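Side-chain contacts in dnab-like replicative helicase (Bacillus phage SPP1, PDB 3BH0), which probably hydrolyses ATP to drive 5'-3' unwinding of double-stranded DNA at the replication fork, this chain being its C-terminal ATPase domain: residues K128-R131 with R132-A135; G147-S150 with N151-I154; R172-K175 with R176-G180; R241-L244 with S245-R248; F262-D266 with D267-K271. All coordinates share one frame; numbering follows the deposited sequence.

All five contacts are local turns or helix ends in one RecA-like P-loop ATPase domain. Contacts 4 and 5 touch: their centres lie about 15 Å apart, Arg241 NH2 makes a long, weak ion pair with Asp266 OD1 at 3.6 Å, and Met243 O meets Phe262 CZ at 3.5 Å. Both lie near the probable Walker A loop, contact 5 through Arg265 and contact 4 through Pro242. Contacts 2 and 3 form a second neighbourhood, with centres about 17 Å apart and nearest atoms about 6 Å apart, on the opposite side of the chain's centre from contact 4. Contact 1 is peripheral, its centre about 30 Å from that of the chain.

Contact 1: residues K128-R131 with R132-A135; sequences KAAR and RDFA
Ala130 meets both Asp133 and Phe134, its carbonyl and its methyl group each taking part. The backbone bonds come first: Phe134 N donates to Ala130 O at a modelled 2.5 Å, a value too short to be taken literally, and Asp133 N adds a weak bond to the same oxygen at 3.3 Å. One carbonyl thus collects two amides and starts a short, loosely bonded helical turn.

The apolar part rests on Phe134. Its CG stands anti to the carbonyl carbon (chi1 -61°), which brings the ring back along the chain until one face lies over Ala130 CB. The methyl sits almost on the ring normal, a CH-pi arrangement modelled too tightly to be read in detail.

A third, polar element is less comfortable. With chi1 at 58°, Asp133 turns its carboxylate in beside the turn, so that Asp133 OD1 stops 3.0 Å from Ala130 O. Both atoms are acceptors, so this is proximity without a bond; the same Asp133 OD1 is 3.2 Å from Ala130 CB.

Arg131 bends at chi2 and chi3 and makes a cation-pi contact with Trp139, while its side chain also touches Ile122 and Asp138. The whole turn is a surface feature, helix 131-134 following helix 124-128 through a brief loop and leading on to helix 139-150.

Contact 2: residues G147-S150 with N151-I154; sequences GEIS and NSNI
Ser152 folds its hydroxyl back onto the carbonyl of Ile149, and Ser152 OG donates to Ile149 O at 2.7 Å. The bond follows from chi1 of 79°, with OG lying between its own backbone N and carbonyl carbon. The hydroxyl reaches the oxygen well off the C=O direction, at a C=O...OG angle of 125°, and tilted from the carbonyl plane. Ser152 N also points at Ile149 O, but at 3.4 Å that bond is weak, and the side chain is the stronger partner of this carbonyl.

One residue earlier, Asn151 N closes a regular helical bond to Gly147 O at 3.1 Å, although Asn151 itself has already left helical angles. Between these two acceptors, Glu148 O lies 3.3 Å from Ser152 CB; Ser152 N is about as near, but its angle is too poor for a bond.

Donors further along turn to other parts of the domain. Asn153 N bonds to Ser93 OG, and Asn153 ND2 reaches Asp97 O weakly. On the helix side, Glu148 OE1 makes a long, weak ion pair with Lys90 NZ.

The arrangement is a helix C-terminus at which a serine hydroxyl takes up a carbonyl of the last turn. Here it makes the passage from helix 139-150 to strand 154-157, the outermost strand on that side of the sheet within this chain of the P-loop ATPase domain.

Contact 3: residues R172-K175 with R176-G180; sequences RQTK and RKNPG
Gln173 and Lys177 lie side by side and point the same way, both extended beyond CG. The lysine's aliphatic part runs over the glutamine's backbone: Lys177 CG is 3.5 Å from Gln173 O, and Lys177 NZ ends 3.6 Å from Gln173 NE2, two donors that make no bond. That pairing is simple alignment along a helix edge; the backbone link beneath it, Lys177 N to Gln173 O, is weak.

Thr174 and Asn178 also lie side by side, and here the asparagine amide bonds to the threonine's backbone carbonyl. Asn178 has its CG beside the backbone N (chi1 -72°), which swings the amide back towards the helix so that Asn178 ND2 donates to Thr174 O at 3.2 Å. The N-H...O angle is 166°, and the oxygen lies nearly in the amide plane, so this bond sets the rotation of the amide. Thr174 CG2 sits alongside, 4.0 Å from Asn178 ND2, while Thr174 OG1 is held by Lys170 O and Asn100 ND2.

Beneath these side chains the helix frays in steps. Arg176 N bonds to Arg172 O at 2.8 Å and Asn178 N to Lys175 O at 2.9 Å, the spacing dropping from four residues to three at the helix end.

Lys175 NZ goes to Leu220 O. Thr174 and Asn178 both rest on Val98 of strand 98-103, and Thr174 and Lys175 cover Val183 where helix 164-176 ends and a loop leads on to strand 183-188.

Contact 4: residues R241-L244 with S245-R248; sequences RPML and SDLR
Asp246 and Met243 grip each other across a 3-10 turn of this RecA-like P-loop domain, each receiving the other's backbone N-H. Met243 N donates to Asp246 OD2 at 2.6 Å, nearly straight at 171°, though it meets the oxygen from above the carboxylate plane. In return Asp246 N donates to Met243 O at 2.9 Å. The turn continues with Leu247 N bonded to Leu244 O at 3.3 Å.

The carboxylate can reach back because Asp246 CG stands anti to its carbonyl carbon (chi1 -68°). Asp246 OD2 also lies 3.2 Å from Pro242 CA. That oxygen has a second partner, this one charged: Arg237 NH2, in a salt bridge, while Arg237 NH1 bonds to the neighbouring Arg241 O. Sharing between a backbone amide and a guanidinium would be expected to favour the ionised form of the aspartate.

Further out, Pro242 packs on Phe262 and Tyr264 of strand 259-265 and on Ile282 of strand 278-286. Leu244 and Leu247 only just meet each other, yet both lean on Glu254 of helix 252-256.

Met243 crosses the aspartate at a slant. Its chi1 of 57° puts CG between the backbone N and the carbonyl carbon, which brings Met243 CG to 3.3 Å from Ser245 OG and 3.5 Å from Asp246 OD2.

Contact 5: residues F262-D266 with D267-K271; sequences FLYRD and DYYDK
Tyr264 slides its ring past that of Tyr269, the planes only 19° from parallel but offset so far that they barely overlap. The centroids are 5.7 Å apart, and the meeting is made by Tyr264 CE1 and Tyr269 CD2 at 3.4 Å. Tyr264 OH forms a weak bond with Asp266 OD1, and Tyr269 OH is taken by Glu235 OE2.

Arg265 is fully extended as far as CD, then bends at chi3 to bring Arg265 NE to Asp267 OD1, a salt bridge of 3.1 Å. The guanidinium and carboxylate planes stand 73° apart, so it is a single-point bridge, not a flat two-pronged one. Asp267 can offer that oxygen because its chi1 of 65° turns the carboxylate back; its OD2 accepts from Asn277 N. Tyr268 CB lies over one face of the Arg265 guanidinium, 3.6 Å from Arg265 NH1, and NH1 itself donates to Ser78 O in the probable Walker A loop.

Below the side chains Asp266 O accepts from both Tyr269 N and Asp270 N, each at 3.0 Å. Asp266 OD2 and Asp270 OD2 approach to 4.2 Å, two carboxylates that, if both ionised, would probably repel each other. Lys271 NZ turns back to Tyr268 O at 3.1 Å.

The turn leads strand 259-265, placed between strands 70-74 and 278-286 in the sheet, into short helix 266-269, which reaches Ser78 and Met79 through its tyrosines.

Contact 1: residues K128-R131 with R132-A135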
loop_
_atom_site.group_PDB
_atom_site.type_symbol
_atom_site.label_atom_id
_atom_site.label_comp_id
_atom_site.label_asym_id
_atom_site.label_seq_id
_atom_site.Cartn_x
_atom_site.Cartn_y
_atom_site.Cartn_z
ATOM N N LYS A 128 -7.639 18.562 14.508
ATOM C CA LYS A 128 -8.554 17.518 15.023
ATOM C C LYS A 128 -9.885 18.112 15.431
ATOM O O LYS A 128 -10.960 17.667 14.982
ATOM C CB LYS A 128 -7.939 16.735 16.199
ATOM C CG LYS A 128 -8.952 15.867 16.942
ATOM C CD LYS A 128 -8.310 14.722 17.695
ATOM C CE LYS A 128 -9.384 13.761 18.176
ATOM N NZ LYS A 128 -8.842 12.687 19.043
ATOM N N ALA A 129 -9.795 19.106 16.306
ATOM C CA ALA A 129 -10.893 19.988 16.551
ATOM C C ALA A 129 -10.149 21.276 16.676
ATOM O O ALA A 129 -9.029 21.395 16.166
ATOM C CB ALA A 129 -11.595 19.639 17.832
ATOM N N ALA A 130 -10.767 22.245 17.335
ATOM C CA ALA A 130 -10.094 23.472 17.694
ATOM C C ALA A 130 -9.249 24.065 16.555
ATOM O O ALA A 130 -8.310 24.820 16.798
ATOM C CB ALA A 130 -9.265 23.232 18.914
ATOM N N ARG A 131 -9.588 23.728 15.314
ATOM C CA ARG A 131 -8.971 24.379 14.167
ATOM C C ARG A 131 -9.436 25.837 14.147
ATOM O O ARG A 131 -8.659 26.743 13.827
ATOM C CB ARG A 131 -9.352 23.667 12.868
ATOM C CG ARG A 131 -8.176 23.306 11.948
ATOM C CD ARG A 131 -6.858 24.040 12.289
ATOM N NE ARG A 131 -6.341 24.886 11.190
ATOM C CZ ARG A 131 -6.225 24.519 9.909
ATOM N NH1 ARG A 131 -6.559 23.290 9.519
ATOM N NH2 ARG A 131 -5.758 25.387 9.010
ATOM N N ARG A 132 -10.703 26.036 14.523
ATOM C CA ARG A 132 -11.324 27.353 14.669
ATOM C C ARG A 132 -10.553 28.291 15.612
ATOM O O ARG A 132 -10.617 29.511 15.451
ATOM C CB ARG A 132 -12.776 27.202 15.140
ATOM C CG ARG A 132 -13.656 28.443 15.002
ATOM C CD ARG A 132 -14.334 28.488 13.647
ATOM N NE ARG A 132 -14.726 29.839 13.253
ATOM C CZ ARG A 132 -14.718 30.275 11.999
ATOM N NH1 ARG A 132 -14.328 29.479 11.015
ATOM N NH2 ARG A 132 -15.086 31.513 11.723
ATOM N N ASP A 133 -9.830 27.740 16.586
ATOM C CA ASP A 133 -8.937 28.573 17.401
ATOM C C ASP A 133 -7.458 28.184 17.391
ATOM O O ASP A 133 -6.605 29.054 17.228
ATOM C CB ASP A 133 -9.452 28.750 18.835
ATOM C CG ASP A 133 -9.636 27.442 19.556
ATOM O OD1 ASP A 133 -9.798 26.422 18.863
ATOM O OD2 ASP A 133 -9.629 27.428 20.809
ATOM N N PHE A 134 -7.152 26.895 17.552
ATOM C CA PHE A 134 -5.752 26.450 17.743
ATOM C C PHE A 134 -4.883 26.687 16.502
ATOM O O PHE A 134 -3.665 26.554 16.561
ATOM C CB PHE A 134 -5.661 24.965 18.171
ATOM C CG PHE A 134 -6.335 24.631 19.497
ATOM C CD1 PHE A 134 -6.178 23.359 20.054
ATOM C CD2 PHE A 134 -7.113 25.563 20.190
ATOM C CE1 PHE A 134 -6.801 23.009 21.280
ATOM C CE2 PHE A 134 -7.746 25.227 21.409
ATOM C CZ PHE A 134 -7.587 23.945 21.954
ATOM N N ALA A 135 -5.513 27.045 15.386
ATOM C CA ALA A 135 -4.803 27.238 14.126
ATOM C C ALA A 135 -4.356 28.672 13.902
ATOM O O ALA A 135 -5.101 29.619 14.160
ATOM C CB ALA A 135 -5.653 26.804 12.977
#

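Contact 2: residues G147-S150 with N151-I154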
loop_
_atom_site.group_PDB
_atom_site.type_symbol
_atom_site.label_atom_id
_atom_site.label_comp_id
_atom_site.label_asym_id
_atom_site.label_seq_id
_atom_site.Cartn_x
_atom_site.Cartn_y
_atom_site.Cartn_z
ATOM N N GLY A 147 -7.305 21.316 -2.011
ATOM C CA GLY A 147 -7.223 21.482 -3.455
ATOM C C GLY A 147 -6.582 20.273 -4.082
ATOM O O GLY A 147 -7.062 19.766 -5.092
ATOM N N GLU A 148 -5.510 19.804 -3.460
ATOM C CA GLU A 148 -4.771 18.642 -3.954
ATOM C C GLU A 148 -5.534 17.320 -3.869
ATOM O O GLU A 148 -5.466 16.511 -4.808
ATOM C CB GLU A 148 -3.415 18.527 -3.269
ATOM C CG GLU A 148 -2.411 19.472 -3.866
ATOM C CD GLU A 148 -1.024 18.900 -3.862
ATOM O OE1 GLU A 148 -0.357 19.033 -2.812
ATOM O OE2 GLU A 148 -0.606 18.332 -4.901
ATOM N N ILE A 149 -6.256 17.121 -2.763
ATOM C CA ILE A 149 -7.073 15.920 -2.549
ATOM C C ILE A 149 -8.279 15.912 -3.494
ATOM O O ILE A 149 -8.679 14.850 -3.995
ATOM C CB ILE A 149 -7.551 15.786 -1.059
ATOM C CG1 ILE A 149 -6.412 16.034 -0.066
ATOM C CG2 ILE A 149 -8.189 14.420 -0.791
ATOM C CD1 ILE A 149 -5.271 15.063 -0.160
ATOM N N SER A 150 -8.855 17.095 -3.724
ATOM C CA SER A 150 -9.988 17.279 -4.646
ATOM C C SER A 150 -9.627 16.988 -6.095
ATOM O O SER A 150 -10.451 16.479 -6.856
ATOM C CB SER A 150 -10.525 18.708 -4.554
ATOM O OG SER A 150 -11.773 18.816 -5.217
ATOM N N ASN A 151 -8.395 17.329 -6.463
ATOM C CA ASN A 151 -7.883 17.093 -7.807
ATOM C C ASN A 151 -6.936 15.893 -7.840
ATOM O O ASN A 151 -5.917 15.894 -8.542
ATOM C CB ASN A 151 -7.210 18.364 -8.345
ATOM C CG ASN A 151 -8.206 19.504 -8.571
ATOM O OD1 ASN A 151 -9.073 19.775 -7.729
ATOM N ND2 ASN A 151 -8.088 20.173 -9.718
ATOM N N SER A 152 -7.282 14.873 -7.057
ATOM C CA SER A 152 -6.531 13.625 -7.020
ATOM C C SER A 152 -7.400 12.469 -7.518
ATOM O O SER A 152 -8.630 12.595 -7.633
ATOM C CB SER A 152 -6.027 13.337 -5.600
ATOM O OG SER A 152 -7.064 12.802 -4.801
ATOM N N ASN A 153 -6.744 11.343 -7.798
ATOM C CA ASN A 153 -7.416 10.144 -8.292
ATOM C C ASN A 153 -7.505 9.080 -7.190
ATOM O O ASN A 153 -7.169 7.905 -7.387
ATOM C CB ASN A 153 -6.684 9.618 -9.530
ATOM C CG ASN A 153 -6.254 10.733 -10.456
ATOM O OD1 ASN A 153 -7.089 11.401 -11.058
ATOM N ND2 ASN A 153 -4.945 10.965 -10.544
ATOM N N ILE A 154 -7.951 9.526 -6.025
ATOM C CA ILE A 154 -8.085 8.681 -4.872
ATOM C C ILE A 154 -9.564 8.450 -4.725
ATOM O O ILE A 154 -10.326 9.391 -4.536
ATOM C CB ILE A 154 -7.541 9.363 -3.590
ATOM C CG1 ILE A 154 -6.087 9.806 -3.767
ATOM C CG2 ILE A 154 -7.701 8.448 -2.357
ATOM C CD1 ILE A 154 -5.065 8.781 -3.356
#

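Contact 3: residues R172-K175 with R176-G180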
loop_
_atom_site.group_PDB
_atom_site.type_symbol
_atom_site.label_atom_id
_atom_site.label_comp_id
_atom_site.label_asym_id
_atom_site.label_seq_id
_atom_site.Cartn_x
_atom_site.Cartn_y
_atom_site.Cartn_z
ATOM N N ARG A 172 -13.578 -3.139 -11.638
ATOM C CA ARG A 172 -14.071 -3.120 -13.024
ATOM C C ARG A 172 -14.810 -1.827 -13.306
ATOM O O ARG A 172 -14.472 -1.084 -14.245
ATOM C CB ARG A 172 -14.995 -4.312 -13.276
ATOM C CG ARG A 172 -14.291 -5.653 -13.168
ATOM C CD ARG A 172 -15.133 -6.761 -13.736
ATOM N NE ARG A 172 -15.478 -6.500 -15.133
ATOM C CZ ARG A 172 -16.672 -6.748 -15.666
ATOM N NH1 ARG A 172 -17.640 -7.258 -14.920
ATOM N NH2 ARG A 172 -16.893 -6.478 -16.946
ATOM N N GLN A 173 -15.810 -1.567 -12.467
ATOM C CA GLN A 173 -16.546 -0.312 -12.430
ATOM C C GLN A 173 -15.629 0.915 -12.528
ATOM O O GLN A 173 -15.930 1.834 -13.274
ATOM C CB GLN A 173 -17.409 -0.284 -11.160
ATOM C CG GLN A 173 -18.470 0.789 -11.136
ATOM C CD GLN A 173 -19.250 0.824 -9.832
ATOM O OE1 GLN A 173 -19.715 -0.206 -9.331
ATOM N NE2 GLN A 173 -19.410 2.023 -9.281
ATOM N N THR A 174 -14.511 0.915 -11.801
ATOM C CA THR A 174 -13.505 2.005 -11.870
ATOM C C THR A 174 -12.737 2.002 -13.186
ATOM O O THR A 174 -12.412 3.052 -13.737
ATOM C CB THR A 174 -12.470 1.936 -10.687
ATOM O OG1 THR A 174 -13.134 2.183 -9.444
ATOM C CG2 THR A 174 -11.342 2.953 -10.847
ATOM N N LYS A 175 -12.412 0.811 -13.664
ATOM C CA LYS A 175 -11.702 0.649 -14.927
ATOM C C LYS A 175 -12.506 1.299 -16.041
ATOM O O LYS A 175 -12.015 2.174 -16.745
ATOM C CB LYS A 175 -11.503 -0.836 -15.224
ATOM C CG LYS A 175 -10.212 -1.416 -14.705
ATOM C CD LYS A 175 -9.992 -2.746 -15.398
ATOM C CE LYS A 175 -8.691 -2.742 -16.172
ATOM N NZ LYS A 175 -8.622 -3.973 -17.004
ATOM N N ARG A 176 -13.758 0.873 -16.165
ATOM C CA ARG A 176 -14.688 1.425 -17.156
ATOM C C ARG A 176 -14.763 2.954 -17.138
ATOM O O ARG A 176 -14.893 3.582 -18.194
ATOM C CB ARG A 176 -16.078 0.835 -16.938
ATOM C CG ARG A 176 -16.904 0.691 -18.207
ATOM C CD ARG A 176 -18.266 0.070 -17.874
ATOM N NE ARG A 176 -18.816 0.656 -16.651
ATOM C CZ ARG A 176 -19.822 1.528 -16.613
ATOM N NH1 ARG A 176 -20.432 1.907 -17.739
ATOM N NH2 ARG A 176 -20.224 2.015 -15.437
ATOM N N LYS A 177 -14.664 3.545 -15.947
ATOM C CA LYS A 177 -14.771 4.997 -15.788
ATOM C C LYS A 177 -13.428 5.717 -15.919
ATOM O O LYS A 177 -13.362 6.939 -15.837
ATOM C CB LYS A 177 -15.477 5.343 -14.468
ATOM C CG LYS A 177 -16.959 4.962 -14.452
ATOM C CD LYS A 177 -17.542 4.925 -13.040
ATOM C CE LYS A 177 -18.965 4.334 -13.050
ATOM N NZ LYS A 177 -19.753 4.548 -11.782
ATOM N N ASN A 178 -12.359 4.956 -16.127
ATOM C CA ASN A 178 -11.038 5.534 -16.375
ATOM C C ASN A 178 -10.354 4.862 -17.555
ATOM O O ASN A 178 -9.797 3.772 -17.397
ATOM C CB ASN A 178 -10.148 5.479 -15.127
ATOM C CG ASN A 178 -10.581 6.463 -14.068
ATOM O OD1 ASN A 178 -10.037 7.560 -13.980
ATOM N ND2 ASN A 178 -11.591 6.088 -13.273
ATOM N N PRO A 179 -10.430 5.503 -18.749
ATOM C CA PRO A 179 -9.862 5.081 -20.027
ATOM C C PRO A 179 -8.519 4.346 -19.949
ATOM O O PRO A 179 -8.494 3.132 -19.711
ATOM C CB PRO A 179 -9.726 6.406 -20.771
ATOM C CG PRO A 179 -10.928 7.154 -20.348
ATOM C CD PRO A 179 -11.173 6.774 -18.908
ATOM N N GLY A 180 -7.420 5.067 -20.153
ATOM C CA GLY A 180 -6.113 4.419 -20.301
ATOM C C GLY A 180 -5.317 4.315 -19.013
ATOM O O GLY A 180 -4.090 4.122 -19.039
#

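Contact 4: residues R241-L244 with S245-R248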
loop_
_atom_site.group_PDB
_atom_site.type_symbol
_atom_site.label_atom_id
_atom_site.label_comp_id
_atom_site.label_asym_id
_atom_site.label_seq_id
_atom_site.Cartn_x
_atom_site.Cartn_y
_atom_site.Cartn_z
ATOM N N ARG A 241 12.433 -7.611 14.071
ATOM C CA ARG A 241 12.206 -7.428 12.642
ATOM C C ARG A 241 11.340 -8.583 12.107
ATOM O O ARG A 241 11.592 -9.756 12.425
ATOM C CB ARG A 241 13.523 -7.282 11.884
ATOM C CG ARG A 241 13.777 -5.860 11.485
ATOM C CD ARG A 241 15.233 -5.552 11.266
ATOM N NE ARG A 241 15.842 -5.155 12.530
ATOM C CZ ARG A 241 16.832 -4.279 12.666
ATOM N NH1 ARG A 241 17.349 -3.664 11.603
ATOM N NH2 ARG A 241 17.294 -4.014 13.880
ATOM N N PRO A 242 10.277 -8.252 11.345
ATOM C CA PRO A 242 9.368 -9.306 10.872
ATOM C C PRO A 242 10.060 -10.230 9.904
ATOM O O PRO A 242 10.949 -9.797 9.174
ATOM C CB PRO A 242 8.263 -8.527 10.151
ATOM C CG PRO A 242 8.392 -7.125 10.643
ATOM C CD PRO A 242 9.846 -6.918 10.899
ATOM N N MET A 243 9.674 -11.501 9.916
ATOM C CA MET A 243 10.119 -12.444 8.887
ATOM C C MET A 243 8.937 -13.115 8.219
ATOM O O MET A 243 7.807 -12.970 8.675
ATOM C CB MET A 243 11.081 -13.484 9.448
ATOM C CG MET A 243 10.553 -14.277 10.595
ATOM S SD MET A 243 11.910 -15.078 11.448
ATOM C CE MET A 243 13.109 -13.747 11.557
ATOM N N LEU A 244 9.207 -13.845 7.141
ATOM C CA LEU A 244 8.149 -14.449 6.328
ATOM C C LEU A 244 7.310 -15.449 7.107
ATOM O O LEU A 244 6.105 -15.548 6.884
ATOM C CB LEU A 244 8.706 -15.070 5.043
ATOM C CG LEU A 244 9.246 -14.100 3.991
ATOM C CD1 LEU A 244 10.004 -14.890 2.929
ATOM C CD2 LEU A 244 8.157 -13.265 3.350
ATOM N N SER A 245 7.950 -16.160 8.033
ATOM C CA SER A 245 7.261 -17.063 8.952
ATOM C C SER A 245 6.230 -16.356 9.861
ATOM O O SER A 245 5.340 -17.012 10.409
ATOM C CB SER A 245 8.276 -17.842 9.806
ATOM O OG SER A 245 8.813 -17.033 10.842
ATOM N N ASP A 246 6.333 -15.035 10.015
ATOM C CA ASP A 246 5.380 -14.278 10.853
ATOM C C ASP A 246 3.959 -14.202 10.281
ATOM O O ASP A 246 3.000 -13.868 10.992
ATOM C CB ASP A 246 5.917 -12.877 11.157
ATOM C CG ASP A 246 7.130 -12.911 12.055
ATOM O OD1 ASP A 246 7.156 -13.759 12.975
ATOM O OD2 ASP A 246 8.053 -12.094 11.844
ATOM N N LEU A 247 3.826 -14.520 8.996
ATOM C CA LEU A 247 2.520 -14.521 8.348
ATOM C C LEU A 247 1.729 -15.800 8.687
ATOM O O LEU A 247 0.847 -16.196 7.936
ATOM C CB LEU A 247 2.680 -14.319 6.832
ATOM C CG LEU A 247 3.325 -13.009 6.346
ATOM C CD1 LEU A 247 3.993 -13.172 4.975
ATOM C CD2 LEU A 247 2.325 -11.861 6.327
ATOM N N ARG A 248 2.022 -16.398 9.849
ATOM C CA ARG A 248 1.553 -17.753 10.261
ATOM C C ARG A 248 0.123 -18.137 9.897
ATOM O O ARG A 248 -0.090 -19.078 9.128
ATOM C CB ARG A 248 1.758 -17.978 11.771
ATOM C CG ARG A 248 1.733 -19.456 12.202
ATOM C CD ARG A 248 0.316 -20.049 12.365
ATOM N NE ARG A 248 0.385 -21.440 12.832
ATOM C CZ ARG A 248 -0.650 -22.279 12.929
ATOM N NH1 ARG A 248 -1.881 -21.891 12.583
ATOM N NH2 ARG A 248 -0.452 -23.518 13.373
#

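Contact 5: residues F262-D266 with D267-K271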
loop_
_atom_site.group_PDB
_atom_site.type_symbol
_atom_site.label_atom_id
_atom_site.label_comp_id
_atom_site.label_asym_id
_atom_site.label_seq_id
_atom_site.Cartn_x
_atom_site.Cartn_y
_atom_site.Cartn_z
ATOM N N PHE A 262 7.649 -5.474 4.590
ATOM C CA PHE A 262 7.485 -5.316 6.025
ATOM C C PHE A 262 7.944 -3.925 6.443
ATOM O O PHE A 262 8.863 -3.359 5.848
ATOM C CB PHE A 262 8.318 -6.349 6.785
ATOM C CG PHE A 262 7.863 -7.775 6.613
ATOM C CD1 PHE A 262 6.524 -8.115 6.683
ATOM C CD2 PHE A 262 8.797 -8.786 6.442
ATOM C CE1 PHE A 262 6.116 -9.451 6.548
ATOM C CE2 PHE A 262 8.407 -10.126 6.320
ATOM C CZ PHE A 262 7.063 -10.455 6.369
ATOM N N LEU A 263 7.284 -3.380 7.457
ATOM C CA LEU A 263 7.707 -2.146 8.100
ATOM C C LEU A 263 8.183 -2.443 9.514
ATOM O O LEU A 263 7.578 -3.223 10.243
ATOM C CB LEU A 263 6.574 -1.121 8.131
ATOM C CG LEU A 263 6.265 -0.192 6.944
ATOM C CD1 LEU A 263 6.856 -0.607 5.602
ATOM C CD2 LEU A 263 4.778 -0.081 6.813
ATOM N N TYR A 264 9.286 -1.818 9.890
ATOM C CA TYR A 264 9.833 -1.940 11.219
ATOM C C TYR A 264 10.339 -0.579 11.621
ATOM O O TYR A 264 11.080 0.060 10.876
ATOM C CB TYR A 264 10.966 -2.957 11.208
ATOM C CG TYR A 264 11.698 -3.115 12.511
ATOM C CD1 TYR A 264 11.151 -3.861 13.551
ATOM C CD2 TYR A 264 12.951 -2.544 12.697
ATOM C CE1 TYR A 264 11.831 -4.022 14.745
ATOM C CE2 TYR A 264 13.638 -2.692 13.883
ATOM C CZ TYR A 264 13.079 -3.429 14.904
ATOM O OH TYR A 264 13.759 -3.586 16.087
ATOM N N ARG A 265 9.916 -0.134 12.798
ATOM C CA ARG A 265 10.333 1.153 13.337
ATOM C C ARG A 265 11.097 0.884 14.640
ATOM O O ARG A 265 10.491 0.650 15.681
ATOM C CB ARG A 265 9.092 2.010 13.550
ATOM C CG ARG A 265 9.353 3.459 13.854
ATOM C CD ARG A 265 8.040 4.190 14.057
ATOM N NE ARG A 265 8.092 4.978 15.281
ATOM C CZ ARG A 265 7.353 4.758 16.366
ATOM N NH1 ARG A 265 6.453 3.782 16.391
ATOM N NH2 ARG A 265 7.510 5.532 17.430
ATOM N N ASP A 266 12.429 0.876 14.567
ATOM C CA ASP A 266 13.276 0.408 15.683
ATOM C C ASP A 266 13.012 1.115 17.014
ATOM O O ASP A 266 13.104 0.489 18.077
ATOM C CB ASP A 266 14.781 0.470 15.331
ATOM C CG ASP A 266 15.663 -0.292 16.336
ATOM O OD1 ASP A 266 16.242 -1.344 15.989
ATOM O OD2 ASP A 266 15.792 0.139 17.491
ATOM N N ASP A 267 12.681 2.407 16.952
ATOM C CA ASP A 267 12.547 3.215 18.170
ATOM C C ASP A 267 11.225 3.010 18.917
ATOM O O ASP A 267 11.049 3.533 20.024
ATOM C CB ASP A 267 12.879 4.715 17.927
ATOM C CG ASP A 267 11.896 5.410 16.988
ATOM O OD1 ASP A 267 10.863 4.805 16.627
ATOM O OD2 ASP A 267 12.154 6.573 16.614
ATOM N N TYR A 268 10.317 2.238 18.318
ATOM C CA TYR A 268 9.168 1.707 19.041
ATOM C C TYR A 268 9.631 0.667 20.053
ATOM O O TYR A 268 9.112 0.605 21.154
ATOM C CB TYR A 268 8.129 1.085 18.100
ATOM C CG TYR A 268 6.895 0.579 18.820
ATOM C CD1 TYR A 268 5.878 1.465 19.198
ATOM C CD2 TYR A 268 6.744 -0.770 19.137
ATOM C CE1 TYR A 268 4.746 1.029 19.870
ATOM C CE2 TYR A 268 5.605 -1.228 19.808
ATOM C CZ TYR A 268 4.606 -0.319 20.169
ATOM O OH TYR A 268 3.461 -0.740 20.837
ATOM N N TYR A 269 10.617 -0.137 19.668
ATOM C CA TYR A 269 11.065 -1.274 20.467
ATOM C C TYR A 269 12.215 -0.962 21.440
ATOM O O TYR A 269 12.171 -1.366 22.608
ATOM C CB TYR A 269 11.433 -2.453 19.560
ATOM C CG TYR A 269 10.234 -3.092 18.908
ATOM C CD1 TYR A 269 9.214 -3.666 19.682
ATOM C CD2 TYR A 269 10.100 -3.111 17.528
ATOM C CE1 TYR A 269 8.096 -4.239 19.093
ATOM C CE2 TYR A 269 8.989 -3.685 16.935
ATOM C CZ TYR A 269 7.994 -4.246 17.723
ATOM O OH TYR A 269 6.901 -4.820 17.135
ATOM N N ASP A 270 13.245 -0.271 20.958
ATOM C CA ASP A 270 14.342 0.141 21.811
ATOM C C ASP A 270 14.373 1.659 21.829
ATOM O O ASP A 270 14.559 2.290 20.792
ATOM C CB ASP A 270 15.667 -0.447 21.308
ATOM C CG ASP A 270 16.890 0.356 21.767
ATOM O OD1 ASP A 270 16.828 1.059 22.804
ATOM O OD2 ASP A 270 17.918 0.284 21.071
ATOM N N LYS A 271 14.201 2.237 23.014
ATOM C CA LYS A 271 13.959 3.682 23.140
ATOM C C LYS A 271 15.199 4.574 22.967
ATOM O O LYS A 271 15.082 5.792 22.823
ATOM C CB LYS A 271 13.213 3.992 24.446
ATOM C CG LYS A 271 11.983 3.097 24.687
ATOM C CD LYS A 271 10.785 3.486 23.791
ATOM C CE LYS A 271 9.641 2.467 23.892
ATOM N NZ LYS A 271 8.424 2.912 23.125
#